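Local coordinates for WlaRA, TDP-fucose-3,4-ketoisomerase (Campylobacter jejuni subsp. jejuni 81116, PDB 5TPV), which is a small, beta-rich protein of the cupin clan that pairs as a dimer and binds thymidine-5'-diphosphate in the model, at residues 20-23 with 24-27; 49-53 with 54-58. All coordinates share one frame; numbering follows the deposited sequence.

Contact 1 of 2, residues 20-23 with 24-27; sequences VHQK and DVNC. With TYD (thymidine-5'-diphosphate), chain D.
Val20 offers its backbone O to the amide of Asn26, and ND2 of Asn26 reaches it at 2.9 Å, lying in the carbonyl plane, while OD1 of Asn26 accepts from Lys9 N. Its side chain serves the ligand: CG2 of Val20 rests against the thymine of thymidine-5'-diphosphate, 3.6 Å from C4, with CG1 beside O4. At His21, ring atom ND1 donates in the ring plane to Asn26 O at 2.9 Å, though it stands tilted 28° from that carbonyl plane. The two side chains cross at about a right angle, with ring and amide planes 56° apart, while NE2 of His21 bonds to Tyr36 OH of the second subunit. Gln22 starts a type II beta turn that ends at Val25, and the two residues form an antiparallel hydrogen-bonded pair: Gln22 N to Val25 O, 3.1 Å, and Val25 N to Gln22 O, 2.8 Å. With chi1 at 63°, CG of Gln22 comes 3.7 Å from Val25 CB, and OE1 meets Tyr114 N of the second subunit. Lys23 and Asp24 run side by side, CE of Lys23 being 3.3 Å from Asp24 OD2, but NZ forms no salt bridge there. Both nitrogens of His21 are thus engaged, one beside this turn, where ND1 acts as the donor, and one across the dimer interface, which holds the ring's rotation.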
loop_
_atom_site.group_PDB
_atom_site.type_symbol
_atom_site.label_atom_id
_atom_site.label_comp_id
_atom_site.label_asym_id
_atom_site.label_seq_id
_atom_site.Cartn_x
_atom_site.Cartn_y
_atom_site.Cartn_z
ATOM N N VAL B 20 -7.715 -6.217 0.503
ATOM C CA VAL B 20 -7.830 -5.252 -0.596
ATOM C C VAL B 20 -8.223 -3.864 -0.096
ATOM O O VAL B 20 -9.065 -3.730 0.802
ATOM C CB VAL B 20 -8.860 -5.735 -1.663
ATOM C CG1 VAL B 20 -8.931 -4.792 -2.833
ATOM C CG2 VAL B 20 -8.475 -7.104 -2.223
ATOM N N HIS B 21 -7.640 -2.832 -0.695
ATOM C CA HIS B 21 -8.012 -1.459 -0.362
ATOM C C HIS B 21 -8.182 -0.646 -1.620
ATOM O O HIS B 21 -7.274 -0.476 -2.460
ATOM C CB HIS B 21 -6.991 -0.768 0.544
ATOM C CG HIS B 21 -6.729 -1.496 1.808
ATOM N ND1 HIS B 21 -7.458 -1.290 2.954
ATOM C CD2 HIS B 21 -5.805 -2.431 2.117
ATOM C CE1 HIS B 21 -7.032 -2.098 3.900
ATOM N NE2 HIS B 21 -6.007 -2.781 3.429
ATOM N N GLN B 22 -9.388 -0.092 -1.731
ATOM C CA GLN B 22 -9.732 0.893 -2.751
ATOM C C GLN B 22 -10.984 1.663 -2.278
ATOM O O GLN B 22 -11.587 1.291 -1.272
ATOM C CB GLN B 22 -10.043 0.218 -4.074
ATOM C CG GLN B 22 -11.252 -0.699 -4.004
ATOM C CD GLN B 22 -11.624 -1.271 -5.371
ATOM O OE1 GLN B 22 -10.766 -1.730 -6.137
ATOM N NE2 GLN B 22 -12.909 -1.254 -5.679
ATOM N N LYS B 23 -11.363 2.712 -2.986
ATOM C CA LYS B 23 -12.629 3.410 -2.663
ATOM C C LYS B 23 -13.748 2.381 -2.377
ATOM O O LYS B 23 -14.011 1.486 -3.175
ATOM C CB LYS B 23 -12.978 4.294 -3.828
ATOM C CG LYS B 23 -14.224 5.153 -3.647
ATOM C CD LYS B 23 -14.119 6.194 -2.547
ATOM C CE LYS B 23 -15.517 6.721 -2.233
ATOM N NZ LYS B 23 -15.541 8.192 -2.422
ATOM N N ASP B 24 -14.237 2.417 -1.152
ATOM C CA ASP B 24 -15.369 1.654 -0.643
ATOM C C ASP B 24 -15.131 0.186 -0.413
ATOM O O ASP B 24 -16.069 -0.563 -0.101
ATOM C CB ASP B 24 -16.686 1.962 -1.385
ATOM C CG ASP B 24 -17.187 3.400 -1.082
ATOM O OD1 ASP B 24 -17.162 3.865 0.087
ATOM O OD2 ASP B 24 -17.511 4.131 -2.030
ATOM N N VAL B 25 -13.856 -0.193 -0.412
ATOM C CA VAL B 25 -13.422 -1.512 0.062
ATOM C C VAL B 25 -12.292 -1.304 1.044
ATOM O O VAL B 25 -11.174 -0.962 0.654
ATOM C CB VAL B 25 -12.907 -2.376 -1.119
ATOM C CG1 VAL B 25 -12.455 -3.733 -0.594
ATOM C CG2 VAL B 25 -13.990 -2.496 -2.208
ATOM N N ASN B 26 -12.601 -1.512 2.307
ATOM C CA ASN B 26 -11.689 -1.292 3.380
ATOM C C ASN B 26 -11.009 0.090 3.262
ATOM O O ASN B 26 -9.817 0.228 3.509
ATOM C CB ASN B 26 -10.636 -2.405 3.422
ATOM C CG ASN B 26 -11.204 -3.804 3.676
ATOM O OD1 ASN B 26 -11.971 -4.051 4.601
ATOM N ND2 ASN B 26 -10.697 -4.765 2.929
ATOM N N CYS B 27 -11.734 1.101 2.824
ATOM C CA CYS B 27 -11.166 2.440 2.722
ATOM C C CYS B 27 -12.279 3.340 2.228
ATOM O O CYS B 27 -12.981 2.932 1.308
ATOM C CB CYS B 27 -10.043 2.479 1.693
ATOM S SG CYS B 27 -9.305 4.084 1.369
HETATM P PA TYD D . -7.390 -13.357 -7.793
HETATM O O1A TYD D . -6.691 -12.183 -8.437
HETATM O O2A TYD D . -8.334 -14.210 -8.606
HETATM O O3A TYD D . -6.271 -14.318 -7.148
HETATM P PB TYD D . -4.733 -13.848 -7.076
HETATM O O1B TYD D . -4.431 -13.372 -8.477
HETATM O O2B TYD D . -3.989 -15.097 -6.667
HETATM O O3B TYD D . -4.734 -12.755 -6.034
HETATM O "O5'" TYD D . -8.181 -12.821 -6.498
HETATM C "C5'" TYD D . -8.416 -13.681 -5.385
HETATM C "C4'" TYD D . -9.872 -13.571 -4.954
HETATM O "O4'" TYD D . -10.056 -12.385 -4.175
HETATM C "C3'" TYD D . -10.798 -13.485 -6.157
HETATM O "O3'" TYD D . -11.723 -14.576 -6.141
HETATM C "C2'" TYD D . -11.545 -12.170 -6.031
HETATM C "C1'" TYD D . -11.034 -11.517 -4.755
HETATM N N1 TYD D . -10.423 -10.224 -5.071
HETATM C C2 TYD D . -11.164 -9.036 -4.875
HETATM O O2 TYD D . -12.330 -9.108 -4.434
HETATM N N3 TYD D . -10.639 -7.834 -5.152
HETATM C C4 TYD D . -9.394 -7.727 -5.625
HETATM O O4 TYD D . -8.908 -6.605 -5.882
HETATM C C5 TYD D . -8.595 -8.959 -5.840
HETATM C C5M TYD D . -7.188 -8.880 -6.371
HETATM C C6 TYD D . -9.171 -10.185 -5.542
#

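Contact 2 of 2, residues 49-53 with 54-58; sequences HANLN and SEFIF. With TYD (thymidine-5'-diphosphate), chain E.
Asn51 and Phe56 meet around a bend in which the backbone leaves strand 46-51, turns through Leu52 to Glu55 and enters strand 56-62, without any direct hydrogen bond between 49-53 and 54-58. In this cupin-type beta sandwich the bend carries the chain from one sheet to the other. The Asn51 side chain crosses that of Phe56 at about a right angle, amide and ring planes 72° apart, and its CG stands 3.9 Å from both CE2 and CZ. A chi1 of -61°, which sets CG anti to the carbonyl carbon, helps bring the amide to these two ring atoms. ND2 of Asn51 is held by Glu118 OE2, a carboxylate oxygen that also bonds Ser54 OG, which is bonded to Thr112 OG1 as well; Glu118 therefore ties Asn51 to Ser54. At the other end of the amide, OD1 takes a weak bond from ND1 of His49, at 3.0 Å and with an N-H...O angle of 129°. The other nitrogen of that imidazole is the ligand contact: NE2 donates in the ring plane to O2B of thymidine-5'-diphosphate, only 2.5 Å away and nearly straight. Asn51 is thus a second-shell residue, probably helping to orient the phosphate-binding ring. Toward the partly exposed end of the bend, Glu55 OE1 bonds Tyr88 OH, and a water bridges the remaining oxygen to the backbone, donating to Glu55 OE2 at 2.6 Å and to Asn53 O at 2.9 Å.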
loop_
_atom_site.group_PDB
_atom_site.type_symbol
_atom_site.label_atom_id
_atom_site.label_comp_id
_atom_site.label_asym_id
_atom_site.label_seq_id
_atom_site.Cartn_x
_atom_site.Cartn_y
_atom_site.Cartn_z
ATOM N N HIS B 49 2.865 16.654 12.613
ATOM C CA HIS B 49 2.237 17.623 11.732
ATOM C C HIS B 49 0.786 17.242 11.501
ATOM O O HIS B 49 0.367 16.133 11.772
ATOM C CB HIS B 49 2.971 17.714 10.404
ATOM C CG HIS B 49 3.104 16.395 9.703
ATOM N ND1 HIS B 49 2.108 15.866 8.908
ATOM C CD2 HIS B 49 4.103 15.473 9.709
ATOM C CE1 HIS B 49 2.498 14.688 8.435
ATOM N NE2 HIS B 49 3.713 14.432 8.898
ATOM N N ALA B 50 0.053 18.168 10.922
ATOM C CA ALA B 50 -1.295 17.937 10.453
ATOM C C ALA B 50 -1.308 18.284 9.012
ATOM O O ALA B 50 -0.385 18.945 8.475
ATOM C CB ALA B 50 -2.276 18.798 11.227
ATOM N N ASN B 51 -2.344 17.777 8.360
ATOM C CA ASN B 51 -2.478 17.934 6.913
ATOM C C ASN B 51 -3.853 18.526 6.602
ATOM O O ASN B 51 -4.916 18.059 7.122
ATOM C CB ASN B 51 -2.253 16.605 6.153
ATOM C CG ASN B 51 -0.856 16.011 6.367
ATOM O OD1 ASN B 51 -0.508 15.550 7.469
ATOM N ND2 ASN B 51 -0.062 16.003 5.325
ATOM N N LEU B 52 -3.806 19.591 5.793
ATOM C CA LEU B 52 -4.993 20.401 5.456
ATOM C C LEU B 52 -6.039 19.668 4.608
ATOM O O LEU B 52 -7.240 19.778 4.860
ATOM C CB LEU B 52 -4.569 21.668 4.719
ATOM C CG LEU B 52 -3.920 22.791 5.539
ATOM C CD1 LEU B 52 -3.221 23.742 4.589
ATOM C CD2 LEU B 52 -4.988 23.525 6.361
ATOM N N ASN B 53 -5.573 18.874 3.653
ATOM C CA ASN B 53 -6.463 18.112 2.768
ATOM C C ASN B 53 -6.554 16.598 2.938
ATOM O O ASN B 53 -7.592 16.014 2.637
ATOM C CB ASN B 53 -6.053 18.441 1.334
ATOM C CG ASN B 53 -5.918 19.941 1.130
ATOM O OD1 ASN B 53 -6.790 20.686 1.588
ATOM N ND2 ASN B 53 -4.861 20.385 0.449
ATOM N N SER B 54 -5.460 15.940 3.299
ATOM C CA SER B 54 -5.356 14.495 3.165
ATOM C C SER B 54 -6.061 13.847 4.343
ATOM O O SER B 54 -5.944 14.266 5.504
ATOM C CB SER B 54 -3.896 14.038 3.171
ATOM O OG SER B 54 -3.123 14.617 2.129
ATOM N N GLU B 55 -6.736 12.765 3.996
ATOM C CA GLU B 55 -7.115 11.733 4.926
ATOM C C GLU B 55 -6.143 10.529 4.810
ATOM O O GLU B 55 -5.419 10.369 3.819
ATOM C CB GLU B 55 -8.544 11.318 4.571
ATOM C CG GLU B 55 -9.596 12.376 4.804
ATOM C CD GLU B 55 -10.914 12.010 4.137
ATOM O OE1 GLU B 55 -11.606 11.047 4.584
ATOM O OE2 GLU B 55 -11.236 12.702 3.151
ATOM N N PHE B 56 -6.149 9.697 5.836
ATOM C CA PHE B 56 -5.143 8.649 6.028
ATOM C C PHE B 56 -5.816 7.403 6.567
ATOM O O PHE B 56 -6.764 7.520 7.331
ATOM C CB PHE B 56 -4.048 9.046 7.001
ATOM C CG PHE B 56 -3.231 10.170 6.496
ATOM C CD1 PHE B 56 -2.288 9.955 5.519
ATOM C CD2 PHE B 56 -3.420 11.463 6.979
ATOM C CE1 PHE B 56 -1.560 10.992 4.958
ATOM C CE2 PHE B 56 -2.678 12.521 6.440
ATOM C CZ PHE B 56 -1.778 12.292 5.427
ATOM N N ILE B 57 -5.343 6.234 6.124
ATOM C CA ILE B 57 -5.394 5.015 6.958
ATOM C C ILE B 57 -3.994 4.460 7.278
ATOM O O ILE B 57 -3.174 4.285 6.404
ATOM C CB ILE B 57 -6.198 3.945 6.217
ATOM C CG1 ILE B 57 -7.638 4.375 6.098
ATOM C CG2 ILE B 57 -6.260 2.623 6.976
ATOM C CD1 ILE B 57 -8.420 3.520 5.140
ATOM N N PHE B 58 -3.754 4.168 8.541
ATOM C CA PHE B 58 -2.478 3.712 9.064
ATOM C C PHE B 58 -2.669 2.226 9.426
ATOM O O PHE B 58 -3.622 1.863 10.117
ATOM C CB PHE B 58 -2.097 4.464 10.371
ATOM C CG PHE B 58 -1.929 5.947 10.205
ATOM C CD1 PHE B 58 -0.746 6.465 9.743
ATOM C CD2 PHE B 58 -2.973 6.825 10.481
ATOM C CE1 PHE B 58 -0.599 7.833 9.529
ATOM C CE2 PHE B 58 -2.835 8.184 10.281
ATOM C CZ PHE B 58 -1.641 8.693 9.812
HETATM P PA TYD E . 6.798 13.857 6.667
HETATM O O1A TYD E . 7.200 15.305 6.811
HETATM O O2A TYD E . 5.348 13.496 6.455
HETATM O O3A TYD E . 7.335 13.055 7.955
HETATM P PB TYD E . 6.513 11.799 8.537
HETATM O O1B TYD E . 7.223 11.466 9.828
HETATM O O2B TYD E . 5.111 12.332 8.716
HETATM O O3B TYD E . 6.648 10.747 7.463
HETATM O "O5'" TYD E . 7.657 13.212 5.468
HETATM C "C5'" TYD E . 9.047 12.940 5.638
HETATM C "C4'" TYD E . 9.842 13.647 4.548
HETATM O "O4'" TYD E . 9.765 12.899 3.332
HETATM C "C3'" TYD E . 9.287 15.035 4.274
HETATM O "O3'" TYD E . 10.292 16.023 4.523
HETATM C "C2'" TYD E . 8.886 15.058 2.812
HETATM C "C1'" TYD E . 9.215 13.676 2.265
HETATM N N1 TYD E . 7.996 13.038 1.767
HETATM C C2 TYD E . 7.766 12.966 0.374
HETATM O O2 TYD E . 8.610 13.447 -0.413
HETATM N N3 TYD E . 6.661 12.390 -0.121
HETATM C C4 TYD E . 5.741 11.867 0.694
HETATM O O4 TYD E . 4.713 11.331 0.228
HETATM C C5 TYD E . 5.958 11.930 2.160
HETATM C C5M TYD E . 4.944 11.351 3.112
HETATM C C6 TYD E . 7.113 12.533 2.636
HETATM O O HOH W 1 -10.011 14.597 1.828
#

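Contact 2 sits nearer the middle of the chain, about 7 Å from its centre, whereas contact 1 lies about 15 Å out, at the dimer interface; both are partly buried. Their centres are about 17 Å apart, yet they touch where Ile57 CD1 packs 3.8 Å from Cys27 CA, and strands 16-21 and 56-62 share the six-stranded sheet. Contact 1 is a tight turn held by direct backbone and side-chain bonds, while contact 2 is a wider bend between sheets, relying on packing, a bridging water and Glu118. Each also faces a different ligand molecule: Val20 meets a base, His49 a phosphate, in pockets built from both subunits.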